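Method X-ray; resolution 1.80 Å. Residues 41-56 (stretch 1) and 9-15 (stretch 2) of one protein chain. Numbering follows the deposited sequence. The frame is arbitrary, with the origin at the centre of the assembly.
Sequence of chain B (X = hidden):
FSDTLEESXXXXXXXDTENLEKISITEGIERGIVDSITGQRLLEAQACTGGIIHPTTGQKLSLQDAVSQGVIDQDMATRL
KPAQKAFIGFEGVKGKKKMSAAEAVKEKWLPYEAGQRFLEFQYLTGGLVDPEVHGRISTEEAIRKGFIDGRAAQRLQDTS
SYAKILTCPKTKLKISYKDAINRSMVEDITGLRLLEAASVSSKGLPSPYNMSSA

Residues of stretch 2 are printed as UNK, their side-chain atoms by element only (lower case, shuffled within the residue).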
ATOM      1  N   ARG B  41     -15.020 -15.051   5.402  1.00 16.25           N
ATOM      2  CA  ARG B  41     -13.579 -15.015   5.492  1.00 16.83           C
ATOM      3  C   ARG B  41     -12.946 -14.457   4.251  1.00 15.01           C
ATOM      4  O   ARG B  41     -11.947 -13.766   4.344  1.00 14.99           O
ATOM      5  CB  ARG B  41     -13.056 -16.397   5.837  1.00 19.70           C
ATOM      6  CG  ARG B  41     -13.391 -16.677   7.275  1.00 21.92           C
ATOM      7  CD  ARG B  41     -13.193 -18.088   7.706  1.00 22.01           C
ATOM      8  NE  ARG B  41     -13.620 -18.165   9.096  1.00 23.99           N
ATOM      9  CZ  ARG B  41     -13.577 -19.264   9.835  1.00 26.91           C
ATOM     10  NH1 ARG B  41     -13.123 -20.401   9.320  1.00 23.30           N
ATOM     11  NH2 ARG B  41     -13.981 -19.211  11.098  1.00 24.96           N
ATOM     12  N   LEU B  42     -13.530 -14.722   3.086  1.00 14.78           N
ATOM     13  CA  LEU B  42     -12.954 -14.152   1.876  1.00 13.64           C
ATOM     14  C   LEU B  42     -13.126 -12.646   1.975  1.00 13.00           C
ATOM     15  O   LEU B  42     -12.258 -11.894   1.544  1.00 12.04           O
ATOM     16  CB  LEU B  42     -13.658 -14.665   0.627  1.00 11.52           C
ATOM     17  CG  LEU B  42     -13.387 -16.146   0.375  1.00 14.86           C
ATOM     18  CD1 LEU B  42     -14.197 -16.599  -0.817  1.00 17.82           C
ATOM     19  CD2 LEU B  42     -11.905 -16.372   0.160  1.00 14.95           C
ATOM     20  N   LEU B  43     -14.255 -12.217   2.540  1.00 13.12           N
ATOM     21  CA  LEU B  43     -14.527 -10.787   2.703  1.00 13.95           C
ATOM     22  C   LEU B  43     -13.600 -10.217   3.775  1.00 14.83           C
ATOM     23  O   LEU B  43     -13.159  -9.082   3.669  1.00 13.34           O
ATOM     24  CB  LEU B  43     -15.982 -10.538   3.122  1.00 17.27           C
ATOM     25  CG  LEU B  43     -17.112 -10.244   2.127  1.00 21.43           C
ATOM     26  CD1 LEU B  43     -16.564  -9.979   0.743  1.00 17.98           C
ATOM     27  CD2 LEU B  43     -18.108 -11.364   2.145  1.00 22.26           C
ATOM     28  N   GLU B  44     -13.316 -10.995   4.813  1.00 14.19           N
ATOM     29  CA  GLU B  44     -12.414 -10.500   5.851  1.00 16.13           C
ATOM     30  C   GLU B  44     -11.061 -10.248   5.225  1.00 15.34           C
ATOM     31  O   GLU B  44     -10.426  -9.241   5.490  1.00 14.38           O
ATOM     32  CB  GLU B  44     -12.257 -11.519   6.977  1.00 17.28           C
ATOM     33  CG  GLU B  44     -13.514 -11.736   7.781  1.00 17.35           C
ATOM     34  CD  GLU B  44     -13.344 -12.828   8.804  1.00 20.48           C
ATOM     35  OE1 GLU B  44     -12.507 -13.726   8.576  1.00 19.94           O
ATOM     36  OE2 GLU B  44     -14.061 -12.795   9.822  1.00 22.44           O
ATOM     37  N   ALA B  45     -10.629 -11.175   4.382  1.00 16.06           N
ATOM     38  CA  ALA B  45      -9.341 -11.040   3.726  1.00 15.47           C
ATOM     39  C   ALA B  45      -9.281  -9.708   2.986  1.00 15.82           C
ATOM     40  O   ALA B  45      -8.226  -9.090   2.897  1.00 15.49           O
ATOM     41  CB  ALA B  45      -9.119 -12.192   2.761  1.00 12.26           C
ATOM     42  N   GLN B  46     -10.422  -9.262   2.473  1.00 14.35           N
ATOM     43  CA  GLN B  46     -10.458  -8.003   1.753  1.00 14.96           C
ATOM     44  C   GLN B  46     -10.484  -6.863   2.745  1.00 14.45           C
ATOM     45  O   GLN B  46      -9.701  -5.933   2.647  1.00 13.43           O
ATOM     46  CB  GLN B  46     -11.692  -7.940   0.864  1.00 15.19           C
ATOM     47  CG  GLN B  46     -11.768  -9.074  -0.122  1.00 13.97           C
ATOM     48  CD  GLN B  46     -12.969  -8.940  -1.007  1.00 14.17           C
ATOM     49  OE1 GLN B  46     -13.869  -8.170  -0.708  1.00 16.61           O
ATOM     50  NE2 GLN B  46     -12.999  -9.693  -2.104  1.00 15.80           N
ATOM     51  N   ALA B  47     -11.384  -6.955   3.718  1.00 15.97           N
ATOM     52  CA  ALA B  47     -11.496  -5.900   4.711  1.00 15.62           C
ATOM     53  C   ALA B  47     -10.177  -5.634   5.425  1.00 15.77           C
ATOM     54  O   ALA B  47      -9.774  -4.481   5.584  1.00 16.87           O
ATOM     55  CB  ALA B  47     -12.573  -6.257   5.738  1.00 16.23           C
ATOM     56  N   CYS B  48      -9.487  -6.684   5.854  1.00 15.92           N
ATOM     57  CA  CYS B  48      -8.247  -6.459   6.588  1.00 15.72           C
ATOM     58  C   CYS B  48      -7.068  -6.064   5.710  1.00 16.35           C
ATOM     59  O   CYS B  48      -5.985  -5.796   6.217  1.00 16.07           O
ATOM     60  CB  CYS B  48      -7.888  -7.678   7.426  1.00 17.64           C
ATOM     61  SG  CYS B  48      -7.227  -9.027   6.479  1.00 16.74           S
ATOM     62  N   THR B  49      -7.272  -6.025   4.396  1.00 17.13           N
ATOM     63  CA  THR B  49      -6.196  -5.618   3.502  1.00 17.96           C
ATOM     64  C   THR B  49      -6.500  -4.285   2.830  1.00 19.62           C
ATOM     65  O   THR B  49      -5.892  -3.942   1.828  1.00 21.04           O
ATOM     66  CB  THR B  49      -5.874  -6.696   2.420  1.00 19.52           C
ATOM     67  OG1 THR B  49      -7.062  -7.056   1.701  1.00 17.32           O
ATOM     68  CG2 THR B  49      -5.269  -7.941   3.084  1.00 17.81           C
ATOM     69  N   GLY B  50      -7.454  -3.536   3.375  1.00 20.32           N
ATOM     70  CA  GLY B  50      -7.745  -2.230   2.806  1.00 20.78           C
ATOM     71  C   GLY B  50      -9.173  -1.952   2.399  1.00 20.30           C
ATOM     72  O   GLY B  50      -9.558  -0.793   2.252  1.00 20.27           O
ATOM     73  N   GLY B  51      -9.960  -3.000   2.203  1.00 17.95           N
ATOM     74  CA  GLY B  51     -11.343  -2.777   1.844  1.00 18.24           C
ATOM     75  C   GLY B  51     -12.007  -3.908   1.104  1.00 16.78           C
ATOM     76  O   GLY B  51     -11.350  -4.723   0.452  1.00 14.88           O
ATOM     77  N   ILE B  52     -13.329  -3.956   1.225  1.00 18.09           N
ATOM     78  CA  ILE B  52     -14.113  -4.952   0.525  1.00 16.64           C
ATOM     79  C   ILE B  52     -13.868  -4.629  -0.946  1.00 17.64           C
ATOM     80  O   ILE B  52     -13.925  -3.467  -1.353  1.00 19.07           O
ATOM     81  CB  ILE B  52     -15.595  -4.802   0.876  1.00 16.81           C
ATOM     82  CG1 ILE B  52     -15.781  -5.018   2.384  1.00 18.07           C
ATOM     83  CG2 ILE B  52     -16.419  -5.803   0.088  1.00 17.55           C
ATOM     84  CD1 ILE B  52     -15.287  -6.397   2.867  1.00 20.18           C
ATOM     85  N   ILE B  53     -13.569  -5.644  -1.742  1.00 17.41           N
ATOM     86  CA  ILE B  53     -13.281  -5.394  -3.141  1.00 17.93           C
ATOM     87  C   ILE B  53     -14.537  -5.401  -3.987  1.00 17.89           C
ATOM     88  O   ILE B  53     -15.288  -6.374  -3.985  1.00 17.70           O
ATOM     89  CB  ILE B  53     -12.282  -6.435  -3.687  1.00 16.57           C
ATOM     90  CG1 ILE B  53     -10.995  -6.368  -2.863  1.00 19.94           C
ATOM     91  CG2 ILE B  53     -11.988  -6.164  -5.181  1.00 18.90           C
ATOM     92  CD1 ILE B  53      -9.988  -7.460  -3.187  1.00 23.93           C
ATOM     93  N   HIS B  54     -14.770  -4.313  -4.716  1.00 17.85           N
ATOM     94  CA  HIS B  54     -15.952  -4.277  -5.560  1.00 20.20           C
ATOM     95  C   HIS B  54     -15.672  -5.296  -6.656  1.00 18.88           C
ATOM     96  O   HIS B  54     -14.677  -5.204  -7.357  1.00 17.53           O
ATOM     97  CB  HIS B  54     -16.175  -2.899  -6.153  1.00 21.14           C
ATOM     98  CG  HIS B  54     -17.476  -2.791  -6.874  1.00 22.21           C
ATOM     99  ND1 HIS B  54     -17.741  -3.499  -8.026  1.00 24.24           N
ATOM    100  CD2 HIS B  54     -18.619  -2.135  -6.562  1.00 23.93           C
ATOM    101  CE1 HIS B  54     -18.995  -3.288  -8.391  1.00 26.32           C
ATOM    102  NE2 HIS B  54     -19.549  -2.465  -7.519  1.00 24.04           N
ATOM    103  N   PRO B  55     -16.558  -6.280  -6.817  1.00 19.45           N
ATOM    104  CA  PRO B  55     -16.359  -7.321  -7.828  1.00 20.39           C
ATOM    105  C   PRO B  55     -16.150  -6.906  -9.272  1.00 22.76           C
ATOM    106  O   PRO B  55     -15.525  -7.639 -10.032  1.00 23.09           O
ATOM    107  CB  PRO B  55     -17.579  -8.214  -7.647  1.00 19.91           C
ATOM    108  CG  PRO B  55     -18.621  -7.274  -7.187  1.00 21.89           C
ATOM    109  CD  PRO B  55     -17.897  -6.378  -6.216  1.00 18.92           C
ATOM    110  N   THR B  56     -16.650  -5.738  -9.655  1.00 23.70           N
ATOM    111  CA  THR B  56     -16.487  -5.319 -11.040  1.00 27.49           C
ATOM    112  C   THR B  56     -15.387  -4.282 -11.218  1.00 27.10           C
ATOM    113  O   THR B  56     -14.584  -4.387 -12.142  1.00 29.29           O
ATOM    114  CB  THR B  56     -17.811  -4.760 -11.613  1.00 27.52           C
ATOM    115  OG1 THR B  56     -18.051  -3.456 -11.083  1.00 33.22           O
ATOM    116  CG2 THR B  56     -18.965  -5.651 -11.235  1.00 27.13           C
ATOM    117  N   UNK B   9      -2.593 -10.861  -5.011  1.00 29.83           N
ATOM    118  CA  UNK B   9      -3.725  -9.999  -4.727  1.00 25.76           C
ATOM    119  C   UNK B   9      -4.762 -10.820  -3.979  1.00 23.16           C
ATOM    120  O   UNK B   9      -4.828 -12.042  -4.129  1.00 21.91           O
ATOM    121  o   UNK B   9      -4.592 -10.669  -6.854  1.00 29.33           O
ATOM    122  c   UNK B   9      -4.333  -9.531  -6.040  1.00 28.08           C
ATOM    123  N   UNK B  10      -5.585 -10.162  -3.152  1.00 21.91           N
ATOM    124  CA  UNK B  10      -6.599 -10.925  -2.430  1.00 20.61           C
ATOM    125  C   UNK B  10      -7.644 -11.432  -3.425  1.00 19.06           C
ATOM    126  O   UNK B  10      -7.856 -10.835  -4.489  1.00 18.22           O
ATOM    127  c   UNK B  10      -5.566  -8.755  -2.709  1.00 21.30           C
ATOM    128  c   UNK B  10      -7.216  -9.892  -1.485  1.00 20.87           C
ATOM    129  c   UNK B  10      -6.142  -8.865  -1.313  1.00 22.64           C
ATOM    130  N   UNK B  11      -8.277 -12.541  -3.092  1.00 16.69           N
ATOM    131  CA  UNK B  11      -9.329 -13.067  -3.939  1.00 16.70           C
ATOM    132  C   UNK B  11     -10.385 -11.977  -3.918  1.00 16.43           C
ATOM    133  O   UNK B  11     -10.813 -11.535  -2.853  1.00 14.75           O
ATOM    134  c   UNK B  11      -9.053 -16.670  -2.683  1.00 20.94           C
ATOM    135  c   UNK B  11      -8.770 -15.425  -3.455  1.00 19.46           C
ATOM    136  c   UNK B  11      -9.867 -14.361  -3.357  1.00 16.93           C
ATOM    137  c   UNK B  11     -11.141 -14.786  -4.076  1.00 18.15           C
ATOM    138  N   UNK B  12     -10.802 -11.538  -5.097  1.00 14.33           N
ATOM    139  CA  UNK B  12     -11.757 -10.452  -5.197  1.00 14.12           C
ATOM    140  C   UNK B  12     -13.201 -10.873  -5.300  1.00 13.10           C
ATOM    141  O   UNK B  12     -14.083 -10.223  -4.746  1.00 13.78           O
ATOM    142  c   UNK B  12     -11.410  -9.587  -6.398  1.00 14.48           C
ATOM    143  N   UNK B  13     -13.441 -11.958  -6.017  1.00 12.36           N
ATOM    144  CA  UNK B  13     -14.792 -12.399  -6.235  1.00 14.61           C
ATOM    145  C   UNK B  13     -14.878 -13.862  -6.598  1.00 15.23           C
ATOM    146  O   UNK B  13     -13.893 -14.597  -6.561  1.00 16.57           O
ATOM    147  c   UNK B  13     -15.429 -11.550  -7.322  1.00 16.07           C
ATOM    148  N   UNK B  14     -16.069 -14.250  -7.012  1.00 17.97           N
ATOM    149  CA  UNK B  14     -16.374 -15.623  -7.328  1.00 19.20           C
ATOM    150  C   UNK B  14     -16.692 -15.840  -8.788  1.00 19.95           C
ATOM    151  O   UNK B  14     -17.280 -14.982  -9.433  1.00 20.00           O
ATOM    152  c   UNK B  14     -17.591 -16.043  -6.508  1.00 19.35           C
ATOM    153  c   UNK B  14     -18.010 -17.455  -6.863  1.00 19.26           C
ATOM    154  c   UNK B  14     -17.268 -15.883  -5.023  1.00 18.86           C
ATOM    155  c   UNK B  14     -16.207 -16.832  -4.544  1.00 20.19           C
ATOM    156  N   UNK B  15     -16.278 -16.979  -9.320  1.00 19.93           N
ATOM    157  CA  UNK B  15     -16.641 -17.276 -10.681  1.00 19.93           C
ATOM    158  C   UNK B  15     -17.624 -18.426 -10.551  1.00 19.76           C
ATOM    159  O   UNK B  15     -17.260 -19.540 -10.164  1.00 20.64           O
ATOM    160  c   UNK B  15     -16.447 -16.868 -15.106  1.00 21.17           C
ATOM    161  c   UNK B  15     -16.506 -19.276 -14.838  1.00 24.11           C
ATOM    162  c   UNK B  15     -16.003 -16.736 -13.786  1.00 20.00           C
ATOM    163  c   UNK B  15     -16.060 -19.125 -13.511  1.00 22.89           C
ATOM    164  c   UNK B  15     -15.812 -17.858 -12.978  1.00 20.36           C
ATOM    165  c   UNK B  15     -15.452 -17.697 -11.536  1.00 19.55           C
ATOM    166  c   UNK B  15     -16.700 -18.145 -15.632  1.00 23.13           C
TER
HETATM  167  O   HOH W   1     -10.583 -12.675  -0.402  1.00 16.08           O

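Position 9 carries two side-chain atoms, one carbon followed by one oxygen, with no branch. The side chain makes no contact with stretch 1; its oxygen is hydrogen-bonded elsewhere in the structure. A lone carbon bearing a hydroxyl identifies Ser 9.

At position 10 three carbons close a ring onto the backbone nitrogen. The CA-to-CB bond points toward stretch 1, and the ring meets Thr 49 and Ile 53. Such a ring is found in proline alone, so this is Pro 10. Its CG lies 3.6 Å from OG1 of Thr 49, and its CB lies 4.1 Å from CD1 of Ile 53.

Position 11 has four side-chain carbons, forked at the first, with one arm two carbons long. The end of that arm meets Leu 42, while the backbone O turns to the amide of Gln 46. The fork at CB excludes leucine, which branches one atom later, and the residue is Ile 11. Its CD1 packs 4.0 Å from CD2 of Leu 42.

Position 12 shows a single carbon, its CB, 3.7 Å from CG2 of Ile 53. One carbon and nothing beyond it means Ala 12.

Position 13 again has one carbon, this time with its CA-to-CB bond pointing toward stretch 1, and it touches Pro 55. It is Ala 13, with its CB 4.0 Å from CB of Pro 55.

Position 14 repeats the four-carbon pattern forked at the first atom. Its CA-to-CB bond points sideways, but the end of the side chain comes nearer to stretch 1, where the two-carbon arm meets Leu 42. This is Ile 14, and its CD1 reaches within 4.2 Å of CD1 of Leu 42.

Position 15 bears one carbon and then a six-carbon ring without a heteroatom or hydroxyl, and it lies out of reach of stretch 1. The ring identifies Phe 15.

The contact combines apolar packing with a polar clamp. Leu 42 meets both Ile 11 and Ile 14, while Ile 53 packs on Pro 10 and Ala 12. The buried Gln 46 ties the segments together: its NE2 donates to O of Ile 11 at 3.0 Å, nearly linearly, and to O of Ala 12 at 2.9 Å, while its OE1 accepts from N of Ile 53 at 2.7 Å. Water 1 adds a bridge, donating to O of Ile 11 and to O of Leu 42, each 2.7 Å from the water O. Gln 46 and the water thus serve the carbonyls of Ile 11, Ala 12 and Leu 42 and the N of Ile 53 beside the apolar packing.

Stretch 2, residues 9-15: SPIAAIF
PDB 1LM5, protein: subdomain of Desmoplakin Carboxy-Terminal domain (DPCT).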